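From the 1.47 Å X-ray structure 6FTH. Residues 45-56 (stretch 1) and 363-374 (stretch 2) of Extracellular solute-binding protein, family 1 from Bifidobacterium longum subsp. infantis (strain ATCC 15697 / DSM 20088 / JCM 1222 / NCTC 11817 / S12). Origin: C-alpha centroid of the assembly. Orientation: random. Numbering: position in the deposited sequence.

Stretch 1 45-56: NMQWAKDLEADC
Stretch 2 363-374: EKYSVQQFLGSF

A helix that begins at Q47 and the helix 363-371 pack roughly antiparallel, their N-to-C directions 154° apart and their axes 10.1 Å apart at closest approach. M46 holds the N-cap position of the first. The second ends at L371; G372 follows with positive phi (91/172), at which a CB would be jammed against the carbonyl O of L371; extended S373 (-62/144) follows. The register is set where W48 CA lies 5.1 Å from S373 CA.

There S373, chi1 m, points toward the first helix and its OG accepts a hydrogen bond from W48 N at 3.0 Å, occupying an amide of the first helical turn; such amides generally lack an i-4 carbonyl from their own helix.

W48 takes chi1 p (66°) with chi2 -100°, which turns one indole face to Q369 CG and Q368 O. Q369 CG sits 3.9 Å from the centroid of the W48 six-membered ring, while S373 OG lies at the ring edge. Q369 (m, t, 73°) thus offers its aliphatic stem to the ring and returns NE2 to Y365 O at 3.3 Å.

Y365, chi1 m and chi2 -69°, is the knob, set among W48, D51, L52 and D55. L52, t and p, places CD1 3.9 Å from the Y365 ring centroid, 13° off the normal. The hydroxyl reaches past this packing: Y365 OH donates to D55 OD2 at 2.6 Å, with D55 in m (-75°).

The polar border is bridged by water. D55 OD2 and K364 NZ, 4.0 Å apart, are too far for a salt bridge, but waters 3 and 4 each join them. D51, m, accepts Q47 NE2 at OD1 (2.9 Å); Q47 bends through t, p to reach it. D51 OD2 takes waters 1 and 2, which continue to Q368 OE1 and NE2 respectively. Q368 (m, t, 97°) is fixed further by F374 N to its OE1, 2.8 Å, and by its NE2 to K364 O, 3.1 Å.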

# COMPACT_ATOMS: atom_id res chain seq x y z
N ASN A 45 -2.96 25.49 12.24
CA ASN A 45 -1.90 26.34 11.68
C ASN A 45 -1.92 26.39 10.16
O ASN A 45 -1.08 27.09 9.58
CB ASN A 45 -0.52 25.86 12.14
CG ASN A 45 -0.25 26.18 13.59
OD1 ASN A 45 -0.92 27.03 14.18
ND2 ASN A 45 0.71 25.47 14.19
N MET A 46 -2.83 25.68 9.49
CA MET A 46 -2.83 25.63 8.03
C MET A 46 -3.85 26.60 7.46
O MET A 46 -5.03 26.55 7.82
CB MET A 46 -3.17 24.21 7.58
CG MET A 46 -2.15 23.18 8.05
SD MET A 46 -2.72 21.50 7.69
CE MET A 46 -1.53 20.51 8.60
N GLN A 47 -3.39 27.48 6.55
CA GLN A 47 -4.27 28.47 5.96
C GLN A 47 -5.47 27.84 5.27
O GLN A 47 -6.61 28.30 5.43
CB GLN A 47 -3.50 29.36 4.98
CG GLN A 47 -4.34 30.45 4.35
CD GLN A 47 -4.81 31.46 5.37
OE1 GLN A 47 -4.00 32.02 6.10
NE2 GLN A 47 -6.11 31.67 5.45
N TRP A 48 -5.25 26.78 4.49
CA TRP A 48 -6.37 26.17 3.78
C TRP A 48 -7.45 25.71 4.74
O TRP A 48 -8.64 25.73 4.40
CB TRP A 48 -5.90 25.02 2.88
CG TRP A 48 -5.34 23.82 3.61
CD1 TRP A 48 -4.03 23.54 3.80
CD2 TRP A 48 -6.07 22.77 4.25
NE1 TRP A 48 -3.89 22.38 4.52
CE2 TRP A 48 -5.13 21.89 4.80
CE3 TRP A 48 -7.44 22.48 4.39
CZ2 TRP A 48 -5.50 20.74 5.51
CZ3 TRP A 48 -7.81 21.34 5.09
CH2 TRP A 48 -6.84 20.49 5.65
N ALA A 49 -7.06 25.29 5.95
CA ALA A 49 -8.05 24.81 6.91
C ALA A 49 -8.87 25.97 7.47
O ALA A 49 -10.06 25.79 7.80
CB ALA A 49 -7.38 24.04 8.04
N LYS A 50 -8.25 27.14 7.62
CA LYS A 50 -8.99 28.34 8.00
C LYS A 50 -9.94 28.77 6.88
O LYS A 50 -11.11 29.09 7.14
CB LYS A 50 -8.00 29.46 8.33
CG LYS A 50 -7.28 29.27 9.65
CD LYS A 50 -6.69 30.60 10.15
CE LYS A 50 -6.03 30.45 11.52
NZ LYS A 50 -6.85 29.69 12.52
N ASP A 51 -9.45 28.74 5.64
CA ASP A 51 -10.30 29.01 4.48
C ASP A 51 -11.47 28.04 4.43
O ASP A 51 -12.61 28.43 4.16
CB ASP A 51 -9.49 28.87 3.18
CG ASP A 51 -8.43 29.94 3.02
OD1 ASP A 51 -8.39 30.90 3.82
OD2 ASP A 51 -7.62 29.82 2.07
N LEU A 52 -11.21 26.75 4.68
CA LEU A 52 -12.26 25.75 4.56
C LEU A 52 -13.38 26.03 5.55
O LEU A 52 -14.56 25.96 5.21
CB LEU A 52 -11.68 24.36 4.81
CG LEU A 52 -12.63 23.16 4.85
CD1 LEU A 52 -13.28 22.98 3.50
CD2 LEU A 52 -11.86 21.91 5.27
N GLU A 53 -13.00 26.35 6.79
CA GLU A 53 -13.97 26.65 7.83
C GLU A 53 -14.83 27.85 7.44
O GLU A 53 -16.05 27.81 7.59
CB GLU A 53 -13.24 26.93 9.15
CG GLU A 53 -14.18 27.17 10.29
CD GLU A 53 -13.45 27.22 11.63
OE1 GLU A 53 -12.22 27.42 11.64
OE2 GLU A 53 -14.12 27.05 12.66
N ALA A 54 -14.21 28.90 6.93
CA ALA A 54 -14.98 30.06 6.47
C ALA A 54 -15.93 29.66 5.35
O ALA A 54 -17.12 30.02 5.37
CB ALA A 54 -14.02 31.13 5.97
N ASP A 55 -15.43 28.90 4.38
CA ASP A 55 -16.25 28.52 3.23
C ASP A 55 -17.38 27.60 3.64
O ASP A 55 -18.42 27.56 2.97
CB ASP A 55 -15.39 27.81 2.19
CG ASP A 55 -14.52 28.76 1.41
OD1 ASP A 55 -14.56 30.00 1.69
OD2 ASP A 55 -13.81 28.28 0.51
N CYS A 56 -17.21 26.85 4.71
CA CYS A 56 -18.28 26.01 5.21
C CYS A 56 -19.33 26.81 5.97
O CYS A 56 -20.43 26.31 6.18
CB CYS A 56 -17.69 24.96 6.14
SG CYS A 56 -18.50 23.36 5.96
N GLU A 363 -11.61 20.60 -5.95
CA GLU A 363 -10.22 20.71 -6.37
C GLU A 363 -9.45 21.67 -5.47
O GLU A 363 -8.32 21.37 -5.05
CB GLU A 363 -10.16 21.14 -7.84
CG GLU A 363 -8.76 21.24 -8.42
CD GLU A 363 -8.77 21.59 -9.90
OE1 GLU A 363 -9.71 21.10 -10.58
OE2 GLU A 363 -7.87 22.34 -10.36
N LYS A 364 -10.08 22.81 -5.12
CA LYS A 364 -9.49 23.80 -4.22
C LYS A 364 -8.92 23.18 -2.95
O LYS A 364 -7.77 23.43 -2.58
CB LYS A 364 -10.57 24.83 -3.87
CG LYS A 364 -10.16 25.94 -2.94
CD LYS A 364 -11.33 26.90 -2.59
CE LYS A 364 -11.82 27.70 -3.79
NZ LYS A 364 -12.87 28.70 -3.38
N TYR A 365 -9.71 22.34 -2.27
CA TYR A 365 -9.26 21.81 -0.98
C TYR A 365 -8.55 20.46 -1.10
O TYR A 365 -7.71 20.14 -0.27
CB TYR A 365 -10.39 21.81 0.05
CG TYR A 365 -10.73 23.23 0.42
CD1 TYR A 365 -9.84 23.99 1.13
CD2 TYR A 365 -11.90 23.82 -0.02
CE1 TYR A 365 -10.10 25.33 1.43
CE2 TYR A 365 -12.18 25.15 0.27
CZ TYR A 365 -11.27 25.90 0.99
OH TYR A 365 -11.52 27.22 1.27
N SER A 366 -8.84 19.68 -2.13
CA SER A 366 -8.10 18.44 -2.31
C SER A 366 -6.64 18.72 -2.62
O SER A 366 -5.74 18.11 -2.04
CB SER A 366 -8.74 17.59 -3.42
OG SER A 366 -9.98 17.02 -3.02
N VAL A 367 -6.38 19.69 -3.50
CA VAL A 367 -4.99 20.02 -3.83
C VAL A 367 -4.28 20.61 -2.62
O VAL A 367 -3.14 20.24 -2.33
CB VAL A 367 -4.91 20.94 -5.06
CG1 VAL A 367 -3.49 21.41 -5.26
CG2 VAL A 367 -5.41 20.20 -6.30
N GLN A 368 -4.96 21.49 -1.87
CA GLN A 368 -4.31 22.12 -0.72
C GLN A 368 -4.10 21.13 0.43
O GLN A 368 -3.08 21.19 1.13
CB GLN A 368 -5.08 23.36 -0.27
CG GLN A 368 -4.96 24.51 -1.25
CD GLN A 368 -5.60 25.77 -0.70
OE1 GLN A 368 -4.90 26.63 -0.15
NE2 GLN A 368 -6.92 25.87 -0.80
N GLN A 369 -5.01 20.18 0.64
CA GLN A 369 -4.71 19.16 1.64
C GLN A 369 -3.48 18.36 1.24
O GLN A 369 -2.65 18.00 2.07
CB GLN A 369 -5.86 18.18 1.80
CG GLN A 369 -7.11 18.67 2.42
CD GLN A 369 -8.14 17.59 2.36
OE1 GLN A 369 -8.06 16.61 3.11
NE2 GLN A 369 -9.06 17.68 1.41
N PHE A 370 -3.40 17.99 -0.03
CA PHE A 370 -2.38 17.06 -0.48
C PHE A 370 -1.00 17.74 -0.52
O PHE A 370 -0.00 17.13 -0.13
CB PHE A 370 -2.80 16.49 -1.84
CG PHE A 370 -1.88 15.43 -2.40
CD1 PHE A 370 -1.63 14.25 -1.71
CD2 PHE A 370 -1.30 15.60 -3.65
CE1 PHE A 370 -0.77 13.29 -2.23
CE2 PHE A 370 -0.46 14.63 -4.18
CZ PHE A 370 -0.19 13.49 -3.47
N LEU A 371 -0.96 19.00 -0.97
CA LEU A 371 0.29 19.72 -1.21
C LEU A 371 0.49 20.93 -0.31
O LEU A 371 1.51 21.61 -0.43
CB LEU A 371 0.32 20.20 -2.68
CG LEU A 371 0.19 19.09 -3.72
CD1 LEU A 371 0.11 19.65 -5.13
CD2 LEU A 371 1.34 18.11 -3.60
N GLY A 372 -0.46 21.23 0.57
CA GLY A 372 -0.40 22.40 1.43
C GLY A 372 -1.08 23.61 0.81
O GLY A 372 -1.48 23.63 -0.36
N SER A 373 -1.19 24.66 1.62
CA SER A 373 -1.93 25.85 1.22
C SER A 373 -1.31 26.51 -0.01
O SER A 373 -0.09 26.54 -0.17
CB SER A 373 -1.92 26.85 2.37
OG SER A 373 -2.46 26.28 3.56
N PHE A 374 -2.18 27.05 -0.87
CA PHE A 374 -1.72 27.86 -2.00
C PHE A 374 -0.86 29.02 -1.49
O PHE A 374 -1.19 29.66 -0.49
CB PHE A 374 -2.93 28.41 -2.76
CG PHE A 374 -3.74 27.36 -3.48
CD1 PHE A 374 -3.12 26.34 -4.18
CD2 PHE A 374 -5.12 27.40 -3.45
CE1 PHE A 374 -3.87 25.39 -4.84
CE2 PHE A 374 -5.87 26.47 -4.10
CZ PHE A 374 -5.26 25.46 -4.80
O HOH W 1 -5.21 28.60 1.61
O HOH W 2 -8.49 28.19 -0.00
O HOH W 3 -14.96 27.34 -1.91
O HOH W 4 -12.59 30.26 -0.74